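Long-range contact in adhesin (Streptococcus sanguinis SK1 = NCTC 7863, PDB 6VT2), which probably mediates adhesion to host surfaces by binding sialylated glycans through tandem Siglec-like modules: residues 320-332 against 382-395. Residues are numbered along the deposited sequence; the frame is centred on the assembly and turned at random.
Sequences FANQTDKYTPNNP and YPDDTPASRSRDTI. With CA (calcium ion), chain G.
Thr324 and Asp393 meet at a calcium ion that ties the linker leaving strand 314-321 to strand 392-395. Asp393 holds the metal with both carboxylate oxygens, OD2 lying 2.4 Å from the calcium; Thr324 chelates it through its carbonyl O and OG1, the carbonyl of Tyr327 adds a further ligand, and three waters complete eight-fold coordination. Thr324 OG1 stands anti to its own N (chi1 -174°), where it can bind the ion and still donate to Arg392 O at 2.7 Å, approaching from above that carbonyl plane.

Beside the metal, Tyr382 packs against the turn of 323-327. Gln323 C sits over one face of its ring, and Tyr327 CB comes to 3.3 Å from Tyr382 OH. The two tyrosine rings lie within 20° of parallel, but they are offset so far that hardly any of one ring faces the other. Tyr382 OH donates to the anti lone pair of Asp393 OD2 at 2.6 Å, a second-shell bond that steadies the carboxylate. Next to Tyr382 OH, Pro329 packs its CG and CD against Asp393, and its CB meets Ile395 CD1 at 3.9 Å.

Nearer strand 314-321, Asp384 OD2 accepts from Gln323 N at 2.7 Å, while the Gln323 amide stacks on the carboxylate (planes 15° apart) and sends NE2 to Arg218 O. Ser391 OG links both segments, donating to Asp384 OD1 and accepting from Thr324 N. Farther out, Ser389 OG donates to a lone pair of Asn322 OD1, lying in the plane of that amide, and water 1 bridges Ser389 OG to Asn322 ND2.

Calcium, carboxylates and backbone amides thus join the Siglec-like and atypical Rib modules; this chemistry is consistent with a joint whose orientation is restrained by calcium.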
loop_
_atom_site.group_PDB
_atom_site.type_symbol
_atom_site.label_atom_id
_atom_site.label_comp_id
_atom_site.label_asym_id
_atom_site.label_seq_id
_atom_site.Cartn_x
_atom_site.Cartn_y
_atom_site.Cartn_z
ATOM N N PHE A 320 27.164 -14.246 20.274
ATOM C CA PHE A 320 28.435 -14.273 19.561
ATOM C C PHE A 320 28.738 -15.698 19.139
ATOM O O PHE A 320 28.483 -16.658 19.872
ATOM C CB PHE A 320 29.593 -13.760 20.422
ATOM C CG PHE A 320 29.330 -12.510 21.201
ATOM C CD1 PHE A 320 28.353 -11.580 20.851
ATOM C CD2 PHE A 320 30.107 -12.245 22.276
ATOM C CE1 PHE A 320 28.132 -10.451 21.644
ATOM C CE2 PHE A 320 29.910 -11.124 23.048
ATOM C CZ PHE A 320 28.907 -10.243 22.729
ATOM N N ALA A 321 29.304 -15.834 17.981
ATOM C CA ALA A 321 29.777 -17.125 17.507
ATOM C C ALA A 321 31.189 -17.017 16.980
ATOM O O ALA A 321 31.590 -16.021 16.405
ATOM C CB ALA A 321 28.868 -17.653 16.435
ATOM N N ASN A 322 31.916 -18.105 17.124
ATOM C CA ASN A 322 33.234 -18.183 16.535
ATOM C C ASN A 322 33.087 -18.435 15.059
ATOM O O ASN A 322 32.183 -19.158 14.625
ATOM C CB ASN A 322 34.025 -19.322 17.144
ATOM C CG ASN A 322 34.322 -19.124 18.571
ATOM O OD1 ASN A 322 34.793 -18.067 18.992
ATOM N ND2 ASN A 322 34.047 -20.121 19.356
ATOM N N GLN A 323 34.047 -17.954 14.297
ATOM C CA GLN A 323 34.019 -18.214 12.861
ATOM C C GLN A 323 34.033 -19.684 12.509
ATOM O O GLN A 323 33.450 -20.069 11.480
ATOM C CB GLN A 323 35.184 -17.502 12.175
ATOM C CG GLN A 323 34.898 -16.024 12.082
ATOM C CD GLN A 323 35.964 -15.271 11.366
ATOM O OE1 GLN A 323 36.658 -15.834 10.459
ATOM N NE2 GLN A 323 36.173 -14.022 11.763
ATOM N N THR A 324 34.682 -20.492 13.310
ATOM C CA THR A 324 34.691 -21.897 12.987
ATOM C C THR A 324 33.288 -22.453 12.962
ATOM O O THR A 324 33.061 -23.463 12.306
ATOM C CB THR A 324 35.607 -22.666 13.930
ATOM O OG1 THR A 324 35.639 -24.013 13.437
ATOM C CG2 THR A 324 35.114 -22.672 15.346
ATOM N N ASP A 325 32.326 -21.797 13.615
ATOM C CA ASP A 325 30.975 -22.296 13.590
ATOM C C ASP A 325 30.326 -22.136 12.221
ATOM O O ASP A 325 29.342 -22.829 11.935
ATOM C CB ASP A 325 30.146 -21.575 14.648
ATOM C CG ASP A 325 30.506 -21.910 16.029
ATOM O OD1 ASP A 325 31.408 -22.723 16.251
ATOM O OD2 ASP A 325 29.894 -21.285 16.945
ATOM N N LYS A 326 30.829 -21.259 11.358
ATOM C CA LYS A 326 30.250 -21.170 10.031
ATOM C C LYS A 326 31.110 -21.678 8.905
ATOM O O LYS A 326 30.634 -21.694 7.781
ATOM C CB LYS A 326 29.851 -19.736 9.711
ATOM C CG LYS A 326 30.974 -18.826 9.699
ATOM C CD LYS A 326 30.514 -17.386 9.148
ATOM C CE LYS A 326 30.335 -17.309 7.712
ATOM N NZ LYS A 326 30.170 -15.913 7.213
ATOM N N TYR A 327 32.357 -22.016 9.146
ATOM C CA TYR A 327 33.259 -22.494 8.113
ATOM C C TYR A 327 33.593 -23.951 8.336
ATOM O O TYR A 327 33.895 -24.356 9.453
ATOM C CB TYR A 327 34.601 -21.697 8.152
ATOM C CG TYR A 327 34.357 -20.278 7.729
ATOM C CD1 TYR A 327 33.876 -19.989 6.454
ATOM C CD2 TYR A 327 34.585 -19.226 8.587
ATOM C CE1 TYR A 327 33.606 -18.701 6.070
ATOM C CE2 TYR A 327 34.293 -17.955 8.226
ATOM C CZ TYR A 327 33.824 -17.677 6.960
ATOM O OH TYR A 327 33.525 -16.377 6.559
ATOM N N THR A 328 33.627 -24.715 7.249
ATOM C CA THR A 328 34.098 -26.094 7.256
ATOM C C THR A 328 35.165 -26.202 6.182
ATOM O O THR A 328 34.850 -25.961 5.000
ATOM C CB THR A 328 32.946 -27.030 6.949
ATOM O OG1 THR A 328 31.988 -26.896 7.997
ATOM C CG2 THR A 328 33.420 -28.453 6.911
ATOM N N PRO A 329 36.403 -26.551 6.552
ATOM C CA PRO A 329 37.440 -26.742 5.538
ATOM C C PRO A 329 37.089 -27.846 4.558
ATOM O O PRO A 329 36.527 -28.876 4.932
ATOM C CB PRO A 329 38.690 -27.079 6.354
ATOM C CG PRO A 329 38.377 -26.600 7.720
ATOM C CD PRO A 329 36.926 -26.693 7.925
ATOM N N ASN A 330 37.478 -27.610 3.304
ATOM C CA ASN A 330 37.580 -28.654 2.287
ATOM C C ASN A 330 38.884 -29.397 2.440
ATOM O O ASN A 330 39.908 -28.819 2.800
ATOM C CB ASN A 330 37.516 -28.064 0.898
ATOM C CG ASN A 330 36.165 -27.384 0.632
ATOM O OD1 ASN A 330 35.132 -27.804 1.142
ATOM N ND2 ASN A 330 36.198 -26.335 -0.104
ATOM N N ASN A 331 38.811 -30.699 2.211
ATOM C CA ASN A 331 39.994 -31.514 2.238
ATOM C C ASN A 331 40.800 -31.307 0.981
ATOM O O ASN A 331 40.266 -30.925 -0.051
ATOM C CB ASN A 331 39.584 -32.962 2.366
ATOM C CG ASN A 331 38.843 -33.218 3.630
ATOM O OD1 ASN A 331 37.775 -33.859 3.649
ATOM N ND2 ASN A 331 39.372 -32.721 4.700
ATOM N N PRO A 332 42.091 -31.581 1.029
ATOM C CA PRO A 332 42.912 -31.466 -0.184
ATOM C C PRO A 332 42.535 -32.490 -1.240
ATOM O O PRO A 332 41.999 -33.559 -0.949
ATOM C CB PRO A 332 44.336 -31.700 0.323
ATOM C CG PRO A 332 44.202 -32.374 1.539
ATOM C CD PRO A 332 42.876 -31.984 2.201
ATOM N N TYR A 382 41.094 -19.526 12.368
ATOM C CA TYR A 382 40.312 -18.448 11.809
ATOM C C TYR A 382 40.698 -17.165 12.488
ATOM O O TYR A 382 41.271 -17.168 13.573
ATOM C CB TYR A 382 38.835 -18.722 12.030
ATOM C CG TYR A 382 38.394 -19.929 11.298
ATOM C CD1 TYR A 382 38.143 -19.855 9.946
ATOM C CD2 TYR A 382 38.251 -21.140 11.944
ATOM C CE1 TYR A 382 37.800 -20.965 9.231
ATOM C CE2 TYR A 382 37.877 -22.251 11.227
ATOM C CZ TYR A 382 37.694 -22.165 9.903
ATOM O OH TYR A 382 37.358 -23.276 9.168
ATOM N N PRO A 383 40.458 -16.041 11.837
ATOM C CA PRO A 383 41.052 -14.786 12.308
ATOM C C PRO A 383 40.437 -14.225 13.592
ATOM O O PRO A 383 40.955 -13.241 14.112
ATOM C CB PRO A 383 40.871 -13.856 11.103
ATOM C CG PRO A 383 39.923 -14.469 10.249
ATOM C CD PRO A 383 40.012 -15.954 10.455
ATOM N N ASP A 384 39.372 -14.820 14.109
ATOM C CA ASP A 384 38.819 -14.438 15.388
ATOM C C ASP A 384 39.388 -15.300 16.509
ATOM O O ASP A 384 38.977 -15.172 17.661
ATOM C CB ASP A 384 37.293 -14.531 15.408
ATOM C CG ASP A 384 36.752 -15.906 15.109
ATOM O OD1 ASP A 384 37.415 -16.674 14.398
ATOM O OD2 ASP A 384 35.645 -16.227 15.541
ATOM N N ASP A 385 40.333 -16.192 16.200
ATOM C CA ASP A 385 40.891 -17.035 17.234
ATOM C C ASP A 385 41.564 -16.197 18.306
ATOM O O ASP A 385 42.378 -15.344 18.002
ATOM C CB ASP A 385 41.903 -17.999 16.614
ATOM C CG ASP A 385 42.495 -18.978 17.593
ATOM O OD1 ASP A 385 41.810 -19.933 17.974
ATOM O OD2 ASP A 385 43.661 -18.784 17.965
ATOM N N THR A 386 41.244 -16.478 19.561
ATOM C CA THR A 386 41.901 -15.850 20.688
ATOM C C THR A 386 42.051 -16.929 21.776
ATOM O O THR A 386 41.257 -17.849 21.821
ATOM C CB THR A 386 41.106 -14.691 21.301
ATOM O OG1 THR A 386 39.899 -15.194 21.838
ATOM C CG2 THR A 386 40.885 -13.539 20.301
ATOM N N PRO A 387 42.939 -16.713 22.721
ATOM C CA PRO A 387 43.021 -17.719 23.810
ATOM C C PRO A 387 41.727 -17.946 24.566
ATOM O O PRO A 387 41.433 -19.108 24.905
ATOM C CB PRO A 387 44.118 -17.166 24.709
ATOM C CG PRO A 387 44.911 -16.368 23.847
ATOM C CD PRO A 387 43.949 -15.694 22.847
ATOM N N ALA A 388 40.900 -16.900 24.758
ATOM C CA ALA A 388 39.641 -17.019 25.464
ATOM C C ALA A 388 38.532 -17.600 24.613
ATOM O O ALA A 388 37.487 -17.972 25.162
ATOM C CB ALA A 388 39.223 -15.652 26.040
ATOM N N SER A 389 38.730 -17.670 23.291
ATOM C CA SER A 389 37.640 -18.093 22.395
ATOM C C SER A 389 38.309 -18.625 21.128
ATOM O O SER A 389 38.519 -17.960 20.098
ATOM C CB SER A 389 36.691 -16.932 22.111
ATOM O OG SER A 389 35.487 -17.416 21.560
ATOM N N ARG A 390 38.777 -19.859 21.218
ATOM C CA ARG A 390 39.529 -20.437 20.123
ATOM C C ARG A 390 38.593 -20.698 18.961
ATOM O O ARG A 390 37.433 -21.070 19.146
ATOM C CB ARG A 390 40.194 -21.734 20.579
ATOM C CG ARG A 390 41.425 -21.472 21.430
ATOM C CD ARG A 390 41.731 -22.748 22.254
ATOM N NE ARG A 390 42.075 -23.895 21.420
ATOM C CZ ARG A 390 43.299 -24.139 20.965
ATOM N NH1 ARG A 390 43.515 -25.207 20.232
ATOM N NH2 ARG A 390 44.282 -23.277 21.192
ATOM N N SER A 391 39.068 -20.447 17.760
ATOM C CA SER A 391 38.263 -20.553 16.565
ATOM C C SER A 391 39.098 -21.276 15.530
ATOM O O SER A 391 39.885 -20.652 14.805
ATOM C CB SER A 391 37.851 -19.171 16.093
ATOM O OG SER A 391 36.949 -19.276 15.026
ATOM N N ARG A 392 38.868 -22.582 15.445
ATOM C CA ARG A 392 39.795 -23.451 14.731
ATOM C C ARG A 392 39.035 -24.628 14.159
ATOM O O ARG A 392 37.910 -24.937 14.582
ATOM C CB ARG A 392 40.905 -23.953 15.662
ATOM C CG ARG A 392 41.748 -22.861 16.209
ATOM C CD ARG A 392 42.897 -23.425 17.095
ATOM N NE ARG A 392 43.568 -22.284 17.623
ATOM C CZ ARG A 392 44.858 -22.187 17.860
ATOM N NH1 ARG A 392 45.651 -23.249 17.651
ATOM N NH2 ARG A 392 45.348 -21.055 18.277
ATOM N N ASP A 393 39.677 -25.297 13.190
ATOM C CA ASP A 393 39.218 -26.571 12.679
ATOM C C ASP A 393 40.466 -27.414 12.551
ATOM O O ASP A 393 41.581 -26.890 12.547
ATOM C CB ASP A 393 38.487 -26.454 11.356
ATOM C CG ASP A 393 37.027 -26.039 11.506
ATOM O OD1 ASP A 393 36.357 -26.605 12.372
ATOM O OD2 ASP A 393 36.536 -25.223 10.728
ATOM N N THR A 394 40.275 -28.720 12.492
ATOM C CA THR A 394 41.367 -29.659 12.284
ATOM C C THR A 394 41.061 -30.471 11.044
ATOM O O THR A 394 39.941 -30.971 10.878
ATOM C CB THR A 394 41.536 -30.578 13.475
ATOM O OG1 THR A 394 41.872 -29.818 14.633
ATOM C CG2 THR A 394 42.707 -31.602 13.154
ATOM N N ILE A 395 42.013 -30.575 10.146
ATOM C CA ILE A 395 41.904 -31.560 9.047
ATOM C C ILE A 395 42.811 -32.721 9.469
ATOM O O ILE A 395 43.964 -32.498 9.651
ATOM C CB ILE A 395 42.348 -30.961 7.737
ATOM C CG1 ILE A 395 41.596 -29.666 7.438
ATOM C CG2 ILE A 395 42.276 -31.946 6.609
ATOM C CD1 ILE A 395 42.112 -28.950 6.266
HETATM CA CA CA G . 34.286 -25.382 11.619
HETATM O O HOH W 1 34.332 -20.366 22.347
HETATM O O HOH W 2 31.981 -26.074 10.966
HETATM O O HOH W 3 33.467 -26.408 13.645
HETATM O O HOH W 4 34.186 -27.461 10.533
#